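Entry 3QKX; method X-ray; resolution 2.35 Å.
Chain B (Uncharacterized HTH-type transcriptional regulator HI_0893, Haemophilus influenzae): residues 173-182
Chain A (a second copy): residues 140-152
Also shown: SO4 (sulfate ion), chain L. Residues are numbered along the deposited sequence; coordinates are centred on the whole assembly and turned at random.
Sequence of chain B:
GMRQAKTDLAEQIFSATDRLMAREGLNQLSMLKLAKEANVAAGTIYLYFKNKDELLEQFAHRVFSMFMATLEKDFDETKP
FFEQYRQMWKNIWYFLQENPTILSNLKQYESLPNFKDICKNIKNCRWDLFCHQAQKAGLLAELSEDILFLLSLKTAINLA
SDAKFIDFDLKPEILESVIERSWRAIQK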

# COMPACT_ATOMS: atom_id res chain seq x y z
N GLU B 173 -11.38 13.40 -17.65
CA GLU B 173 -10.22 13.20 -18.51
C GLU B 173 -9.02 12.51 -17.80
O GLU B 173 -8.42 11.61 -18.37
CB GLU B 173 -9.78 14.55 -19.19
CG GLU B 173 -10.13 15.90 -18.40
CD GLU B 173 -9.08 17.00 -18.60
N ILE B 174 -8.73 12.90 -16.55
CA ILE B 174 -7.60 12.33 -15.82
C ILE B 174 -7.89 10.88 -15.37
O ILE B 174 -7.03 10.00 -15.44
CB ILE B 174 -7.23 13.18 -14.59
CG1 ILE B 174 -6.75 14.58 -15.03
CG2 ILE B 174 -6.13 12.48 -13.76
CD1 ILE B 174 -6.52 15.56 -13.86
N LEU B 175 -9.11 10.66 -14.90
CA LEU B 175 -9.56 9.34 -14.47
C LEU B 175 -9.57 8.37 -15.64
O LEU B 175 -9.15 7.21 -15.50
CB LEU B 175 -10.98 9.45 -13.86
CG LEU B 175 -11.69 8.21 -13.31
CD1 LEU B 175 -12.54 8.60 -12.12
CD2 LEU B 175 -12.58 7.54 -14.34
N GLU B 176 -10.02 8.83 -16.81
CA GLU B 176 -10.07 7.96 -17.98
C GLU B 176 -8.66 7.66 -18.45
O GLU B 176 -8.38 6.55 -18.88
CB GLU B 176 -10.94 8.55 -19.09
CG GLU B 176 -12.44 8.80 -18.67
CD GLU B 176 -13.26 7.54 -18.41
OE1 GLU B 176 -12.77 6.42 -18.62
OE2 GLU B 176 -14.44 7.66 -18.00
N SER B 177 -7.77 8.64 -18.31
CA SER B 177 -6.37 8.50 -18.71
C SER B 177 -5.67 7.43 -17.85
O SER B 177 -4.99 6.54 -18.37
CB SER B 177 -5.64 9.84 -18.56
OG SER B 177 -4.45 9.88 -19.32
N VAL B 178 -5.87 7.54 -16.55
CA VAL B 178 -5.35 6.57 -15.61
C VAL B 178 -5.90 5.16 -15.84
O VAL B 178 -5.16 4.18 -15.71
CB VAL B 178 -5.63 7.03 -14.17
CG1 VAL B 178 -5.67 5.87 -13.24
CG2 VAL B 178 -4.58 8.06 -13.76
N ILE B 179 -7.17 5.04 -16.21
CA ILE B 179 -7.75 3.73 -16.50
C ILE B 179 -7.13 3.12 -17.74
O ILE B 179 -6.77 1.95 -17.76
CB ILE B 179 -9.28 3.78 -16.68
CG1 ILE B 179 -9.96 4.02 -15.34
CG2 ILE B 179 -9.78 2.45 -17.24
CD1 ILE B 179 -11.35 4.52 -15.43
N GLU B 180 -7.02 3.92 -18.78
CA GLU B 180 -6.46 3.45 -20.04
C GLU B 180 -4.96 3.14 -19.89
O GLU B 180 -4.48 2.13 -20.38
CB GLU B 180 -6.73 4.50 -21.13
CG GLU B 180 -6.23 4.10 -22.53
CD GLU B 180 -4.76 4.48 -22.80
OE1 GLU B 180 -4.27 5.51 -22.24
OE2 GLU B 180 -4.10 3.75 -23.57
N ARG B 181 -4.22 4.01 -19.22
CA ARG B 181 -2.81 3.73 -18.95
C ARG B 181 -2.56 2.48 -18.11
O ARG B 181 -1.67 1.70 -18.40
CB ARG B 181 -2.14 4.95 -18.33
CG ARG B 181 -1.90 5.99 -19.39
CD ARG B 181 -1.53 7.34 -18.84
NE ARG B 181 -1.22 8.25 -19.91
CZ ARG B 181 -0.13 8.20 -20.67
NH1 ARG B 181 0.83 7.29 -20.45
NH2 ARG B 181 0.02 9.08 -21.66
N SER B 182 -3.39 2.25 -17.14
CA SER B 182 -3.23 1.08 -16.30
C SER B 182 -3.59 -0.19 -17.09
O SER B 182 -2.99 -1.25 -16.89
CB SER B 182 -4.07 1.21 -15.02
OG SER B 182 -5.45 1.15 -15.30
S SO4 L . -3.09 10.85 -21.90
O1 SO4 L . -4.09 11.74 -21.32
O2 SO4 L . -3.26 10.72 -23.35
O3 SO4 L . -3.23 9.50 -21.37
O4 SO4 L . -1.79 11.45 -21.56
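Chain A (140-152) LAELSEDILFLLS

Chain A approaches the chain B helix first as a loop, A:Leu140 to A:Ser144, largely extended but kinked at A:Glu142, and then as a helix from A:Glu145. The two helices run in nearly the same direction, crossing at -25° with axes 11.4 Å apart at closest approach. In register, A:Leu143 lies beside B:Ile174, their CA atoms 7.9 Å apart.

A:Leu151 and B:Arg181 cover the most surface. A:Leu151, in an m,t rotamer, points toward chain B and meets two positions of its helix: its CD2 lies 4.1 Å from CG1 of B:Val178, and its CD1 4.2 Å from CB of B:Arg181. One turn earlier, A:Ile147 repeats the pattern, with CG2 3.9 Å from B:Val178 CG2 and CD1 4.0 Å from B:Ile174 CG2.

B:Arg181 reaches beyond the helix to the loop. Its CD packs 4.0 Å from A:Leu143 CD1, while A:Ala141 CB covers one face of the guanidinium, 3.3 Å from NH2. At the edge of the B:Arg181 guanidinium sits a sulfate, probably from the crystallisation liquor: B:Arg181 NE donates to its O3 at 2.8 Å and NH2 to its O4 at 3.0 Å. No hydrogen bond joins the two stretches; the rule here is aliphatic packing, with the arginine's polar edge satisfied separately.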

# COMPACT_ATOMS: atom_id res chain seq x y z
N LEU A 140 7.17 11.52 -21.24
CA LEU A 140 6.21 11.10 -20.24
C LEU A 140 4.86 11.76 -20.40
O LEU A 140 4.77 12.83 -20.96
CB LEU A 140 6.75 11.44 -18.85
CG LEU A 140 7.90 10.62 -18.28
CD1 LEU A 140 7.94 10.86 -16.79
CD2 LEU A 140 7.77 9.15 -18.57
N ALA A 141 3.81 11.13 -19.85
CA ALA A 141 2.47 11.72 -19.82
C ALA A 141 2.45 13.03 -19.05
O ALA A 141 3.20 13.19 -18.10
CB ALA A 141 1.49 10.76 -19.20
N GLU A 142 1.60 13.97 -19.46
CA GLU A 142 1.40 15.23 -18.70
C GLU A 142 0.37 15.02 -17.56
O GLU A 142 -0.76 15.47 -17.61
CB GLU A 142 1.04 16.41 -19.64
CG GLU A 142 2.32 17.14 -20.27
CD GLU A 142 1.98 18.41 -21.08
N LEU A 143 0.82 14.29 -16.54
CA LEU A 143 0.08 14.01 -15.32
C LEU A 143 0.98 14.42 -14.18
O LEU A 143 2.21 14.39 -14.32
CB LEU A 143 -0.22 12.51 -15.23
CG LEU A 143 -1.18 11.97 -16.29
CD1 LEU A 143 -1.11 10.47 -16.39
CD2 LEU A 143 -2.61 12.45 -15.97
N SER A 144 0.39 14.76 -13.04
CA SER A 144 1.19 15.24 -11.91
C SER A 144 2.17 14.17 -11.43
O SER A 144 2.04 13.01 -11.76
CB SER A 144 0.29 15.71 -10.76
OG SER A 144 -0.29 14.60 -10.12
N GLU A 145 3.17 14.57 -10.67
CA GLU A 145 4.27 13.64 -10.33
C GLU A 145 3.80 12.48 -9.46
O GLU A 145 4.29 11.38 -9.62
CB GLU A 145 5.43 14.37 -9.64
CG GLU A 145 6.13 15.42 -10.53
CD GLU A 145 5.54 16.84 -10.43
OE1 GLU A 145 4.39 16.98 -9.95
OE2 GLU A 145 6.24 17.80 -10.84
N ASP A 146 2.84 12.72 -8.56
CA ASP A 146 2.34 11.63 -7.71
C ASP A 146 1.55 10.59 -8.49
O ASP A 146 1.73 9.41 -8.28
CB ASP A 146 1.58 12.10 -6.45
CG ASP A 146 0.46 13.06 -6.74
OD1 ASP A 146 -0.03 13.11 -7.89
OD2 ASP A 146 0.05 13.79 -5.80
N ILE A 147 0.71 11.04 -9.43
CA ILE A 147 -0.03 10.14 -10.30
C ILE A 147 0.93 9.29 -11.11
O ILE A 147 0.80 8.06 -11.16
CB ILE A 147 -0.99 10.88 -11.26
CG1 ILE A 147 -2.19 11.42 -10.50
CG2 ILE A 147 -1.48 9.98 -12.32
CD1 ILE A 147 -2.99 12.47 -11.26
N LEU A 148 1.93 9.92 -11.70
CA LEU A 148 2.93 9.18 -12.45
C LEU A 148 3.61 8.12 -11.58
O LEU A 148 3.75 6.97 -11.99
CB LEU A 148 3.98 10.14 -13.02
CG LEU A 148 3.51 11.09 -14.13
CD1 LEU A 148 4.64 12.06 -14.43
CD2 LEU A 148 3.11 10.31 -15.38
N PHE A 149 3.99 8.50 -10.37
CA PHE A 149 4.56 7.54 -9.43
C PHE A 149 3.61 6.37 -9.17
O PHE A 149 4.03 5.23 -9.27
CB PHE A 149 4.90 8.20 -8.12
CG PHE A 149 5.51 7.26 -7.11
CD1 PHE A 149 6.86 7.00 -7.12
CD2 PHE A 149 4.73 6.67 -6.12
CE1 PHE A 149 7.43 6.13 -6.18
CE2 PHE A 149 5.31 5.81 -5.17
CZ PHE A 149 6.65 5.55 -5.20
N LEU A 150 2.35 6.67 -8.90
CA LEU A 150 1.38 5.65 -8.51
C LEU A 150 1.00 4.71 -9.67
O LEU A 150 0.51 3.61 -9.43
CB LEU A 150 0.13 6.29 -7.87
CG LEU A 150 0.38 6.97 -6.50
CD1 LEU A 150 -0.86 7.80 -6.06
CD2 LEU A 150 0.85 6.01 -5.33
N LEU A 151 1.26 5.15 -10.91
CA LEU A 151 1.14 4.31 -12.11
C LEU A 151 2.39 3.50 -12.45
O LEU A 151 2.32 2.61 -13.29
CB LEU A 151 0.79 5.17 -13.35
CG LEU A 151 -0.59 5.81 -13.45
CD1 LEU A 151 -0.69 6.65 -14.72
CD2 LEU A 151 -1.71 4.77 -13.43
N SER A 152 3.54 3.81 -11.83
CA SER A 152 4.82 3.27 -12.30
C SER A 152 5.71 2.70 -11.16
O SER A 152 5.60 1.50 -10.81
CB SER A 152 5.56 4.31 -13.12
OG SER A 152 5.82 5.48 -12.36